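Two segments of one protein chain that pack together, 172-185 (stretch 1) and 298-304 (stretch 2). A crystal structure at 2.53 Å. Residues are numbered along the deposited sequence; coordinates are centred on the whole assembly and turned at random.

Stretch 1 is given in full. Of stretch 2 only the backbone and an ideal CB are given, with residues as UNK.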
# COMPACT_ATOMS: atom_id res chain seq x y z
N ASN A 172 -3.15 -2.12 12.32
CA ASN A 172 -2.35 -1.79 13.49
C ASN A 172 -0.99 -2.42 13.17
O ASN A 172 -0.83 -3.64 13.22
CB ASN A 172 -2.95 -2.41 14.76
CG ASN A 172 -2.11 -2.14 16.01
OD1 ASN A 172 -2.60 -2.26 17.13
ND2 ASN A 172 -0.85 -1.77 15.82
N ASN A 173 -0.02 -1.58 12.84
CA ASN A 173 1.28 -2.09 12.48
C ASN A 173 2.10 -2.71 13.60
O ASN A 173 2.78 -3.71 13.39
CB ASN A 173 2.06 -0.99 11.77
CG ASN A 173 1.48 -0.68 10.41
OD1 ASN A 173 1.49 -1.53 9.52
ND2 ASN A 173 0.96 0.53 10.25
N ARG A 174 2.02 -2.13 14.79
CA ARG A 174 2.77 -2.69 15.89
C ARG A 174 2.29 -4.12 16.09
O ARG A 174 3.09 -5.01 16.36
CB ARG A 174 2.55 -1.87 17.17
CG ARG A 174 3.84 -1.59 17.93
CD ARG A 174 3.66 -0.59 19.06
NE ARG A 174 2.98 -1.15 20.23
CZ ARG A 174 2.78 -0.50 21.37
NH1 ARG A 174 3.20 0.75 21.50
NH2 ARG A 174 2.16 -1.08 22.38
N LYS A 175 1.00 -4.34 15.90
CA LYS A 175 0.43 -5.67 16.07
C LYS A 175 0.54 -6.58 14.85
O LYS A 175 0.80 -7.78 14.99
CB LYS A 175 -1.04 -5.58 16.50
CG LYS A 175 -1.25 -5.09 17.92
CD LYS A 175 -2.73 -5.02 18.26
CE LYS A 175 -2.96 -4.51 19.67
NZ LYS A 175 -4.41 -4.28 19.96
N ALA A 176 0.34 -6.03 13.66
CA ALA A 176 0.41 -6.82 12.43
C ALA A 176 1.76 -7.47 12.19
O ALA A 176 1.84 -8.52 11.55
CB ALA A 176 0.03 -5.96 11.24
N ILE A 177 2.83 -6.85 12.69
CA ILE A 177 4.19 -7.35 12.51
C ILE A 177 4.55 -8.44 13.53
O ILE A 177 5.45 -9.24 13.29
CB ILE A 177 5.22 -6.18 12.62
CG1 ILE A 177 6.53 -6.57 11.93
CG2 ILE A 177 5.50 -5.85 14.09
CD1 ILE A 177 6.45 -6.58 10.44
N ALA A 178 3.85 -8.48 14.65
CA ALA A 178 4.14 -9.49 15.68
C ALA A 178 4.30 -10.91 15.14
O ALA A 178 5.31 -11.57 15.40
CB ALA A 178 3.07 -9.45 16.78
N PRO A 179 3.31 -11.41 14.37
CA PRO A 179 3.39 -12.77 13.82
C PRO A 179 4.67 -13.09 13.06
O PRO A 179 5.13 -14.23 13.04
CB PRO A 179 2.16 -12.83 12.91
CG PRO A 179 1.18 -11.99 13.65
CD PRO A 179 2.02 -10.79 14.05
N ALA A 180 5.26 -12.07 12.44
CA ALA A 180 6.49 -12.25 11.67
C ALA A 180 7.72 -12.36 12.57
O ALA A 180 8.55 -13.26 12.39
CB ALA A 180 6.65 -11.10 10.69
N ALA A 181 7.86 -11.45 13.52
CA ALA A 181 9.01 -11.49 14.42
C ALA A 181 8.92 -12.75 15.28
O ALA A 181 9.92 -13.41 15.55
CB ALA A 181 9.04 -10.25 15.28
N GLN A 182 7.70 -13.07 15.71
CA GLN A 182 7.46 -14.25 16.53
C GLN A 182 7.87 -15.52 15.78
O GLN A 182 8.52 -16.39 16.34
CB GLN A 182 5.99 -14.36 16.90
CG GLN A 182 5.73 -15.41 17.94
CD GLN A 182 6.42 -15.07 19.24
OE1 GLN A 182 5.99 -14.17 19.96
NE2 GLN A 182 7.50 -15.78 19.54
N ALA A 183 7.49 -15.60 14.51
CA ALA A 183 7.82 -16.75 13.68
C ALA A 183 9.33 -16.93 13.62
O ALA A 183 9.83 -18.06 13.54
CB ALA A 183 7.25 -16.58 12.27
N LEU A 184 10.07 -15.82 13.66
CA LEU A 184 11.52 -15.89 13.61
C LEU A 184 12.06 -16.43 14.92
O LEU A 184 13.00 -17.23 14.94
CB LEU A 184 12.13 -14.50 13.35
CG LEU A 184 12.01 -13.94 11.94
CD1 LEU A 184 12.68 -12.58 11.87
CD2 LEU A 184 12.66 -14.90 10.95
N ILE A 185 11.46 -16.00 16.02
CA ILE A 185 11.87 -16.44 17.35
C ILE A 185 11.54 -17.93 17.54
O ILE A 185 12.33 -18.67 18.13
CB ILE A 185 11.15 -15.64 18.45
CG1 ILE A 185 11.53 -14.16 18.35
CG2 ILE A 185 11.52 -16.19 19.82
CD1 ILE A 185 12.97 -13.86 18.66
N UNK A 298 19.71 -18.05 4.91
CA UNK A 298 19.14 -16.96 5.69
C UNK A 298 17.61 -17.02 5.74
O UNK A 298 16.96 -17.32 4.74
CB UNK A 298 19.59 -15.62 5.11
N UNK A 299 17.04 -16.76 6.91
CA UNK A 299 15.59 -16.76 7.06
C UNK A 299 15.14 -15.30 6.98
O UNK A 299 15.69 -14.43 7.67
CB UNK A 299 15.15 -17.42 8.37
N UNK A 300 14.15 -15.02 6.14
CA UNK A 300 13.67 -13.65 6.01
C UNK A 300 12.15 -13.55 6.02
O UNK A 300 11.45 -14.47 5.60
CB UNK A 300 14.21 -13.03 4.72
N UNK A 301 11.64 -12.43 6.51
CA UNK A 301 10.21 -12.19 6.58
C UNK A 301 9.88 -10.89 5.85
O UNK A 301 10.73 -10.01 5.73
CB UNK A 301 9.74 -12.14 8.03
N UNK A 302 8.65 -10.79 5.36
CA UNK A 302 8.24 -9.59 4.66
C UNK A 302 6.97 -9.01 5.26
O UNK A 302 6.54 -9.47 6.32
CB UNK A 302 8.04 -9.89 3.17
N UNK A 303 6.39 -8.01 4.60
CA UNK A 303 5.17 -7.38 5.06
C UNK A 303 4.51 -6.68 3.87
O UNK A 303 5.14 -5.85 3.21
CB UNK A 303 5.45 -6.40 6.20
N UNK A 304 3.26 -7.06 3.60
CA UNK A 304 2.42 -6.53 2.52
C UNK A 304 1.60 -7.64 1.86
O UNK A 304 0.37 -7.56 1.79
CB UNK A 304 3.28 -5.83 1.47

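The strand runs nearly antiparallel to the helix that includes A180 and L184, at 170°, with the axes 8.8 Å apart at their closest, and its alternation decides which positions meet the helix.

At position 298 the ideal CB has nothing of stretch 1 within 5.5 Å, so many residues would do. It is L298, whose side chain makes no contact here.

Position 299 points its CA-to-CB bond toward the helix, and the ideal CB lies 4.4 Å from L184 CD2. With an apolar methyl in front, a small side chain, or a longer one able to bend aside, would suit. The deposited residue is S299. Its CB comes 4.3 Å from L184 CD2, a loose contact, while OG, in the m rotamer, is hydrogen-bonded elsewhere in the structure. The hydroxyl therefore needs no partner from the helix.

Position 300 points away, as the alternation of an extended strand requires, and stretch 1 leaves its choice open. It is L300, which makes no contact with stretch 1.

Position 301 turns back toward stretch 1. Its ideal CB is 4.2 Å from A180 CB and 4.9 Å from L184 CD1, and the CA atoms of 301 and A180 are 6.3 Å apart, the shortest of the three register pairs. So close an approach favours a compact side chain; alanine, serine, valine or threonine are all plausible, and beta-branching agrees with the extended backbone. T301 is found, in the m rotamer. Its CG2 packs tightly on A180, 3.2 Å from CB, and its OG1 lies 3.7 Å from L184 CD2.

Position 302 points away and has phi/psi of -126/-172, which does not by itself demand glycine. Several residues could fit. It is G302, which has no side chain.

At 303 the chain turns a corner, and CA-to-CB again points toward stretch 1, with I177 CD1 4.4 Å from the ideal CB. Beyond it lie A176 and N173, an apolar surface with an amide at its far end, so a large apolar or aromatic side chain, such as leucine, methionine or phenylalanine, would suit, covering I177 and A176 and extending toward N173. F303 fills the place with chi1 near t. Its CD1 is 3.3 Å from I177 CD1, A176 CB meets the ring edge 3.7 Å from CE1, and CZ reaches to 3.7 Å from N173 OD1.

Position 304 is out of reach, and its positive phi of 140° is unusual for anything but glycine. Nevertheless it is D304, which does not touch stretch 1.

Stretch 2, residues 298-304: LSLTGFD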
# COMPACT_ATOMS: atom_id res chain seq x y z
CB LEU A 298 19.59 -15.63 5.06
CG LEU A 298 19.57 -14.29 5.81
CD1 LEU A 298 18.16 -13.88 6.12
CD2 LEU A 298 20.41 -14.41 7.08
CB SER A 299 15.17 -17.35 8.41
OG SER A 299 15.43 -18.74 8.45
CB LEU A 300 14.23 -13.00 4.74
CG LEU A 300 13.65 -13.34 3.37
CD1 LEU A 300 12.31 -12.70 3.25
CD2 LEU A 300 14.55 -12.82 2.26
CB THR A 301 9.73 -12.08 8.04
OG1 THR A 301 10.13 -13.25 8.77
CG2 THR A 301 8.23 -11.98 8.10
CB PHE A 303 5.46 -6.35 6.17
CG PHE A 303 4.23 -5.85 6.89
CD1 PHE A 303 4.02 -6.17 8.23
CD2 PHE A 303 3.27 -5.09 6.23
CE1 PHE A 303 2.88 -5.72 8.91
CE2 PHE A 303 2.12 -4.64 6.89
CZ PHE A 303 1.92 -4.95 8.23
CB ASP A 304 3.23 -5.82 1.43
CG ASP A 304 3.34 -4.33 1.67
OD1 ASP A 304 2.62 -3.84 2.56
OD2 ASP A 304 4.13 -3.66 0.97
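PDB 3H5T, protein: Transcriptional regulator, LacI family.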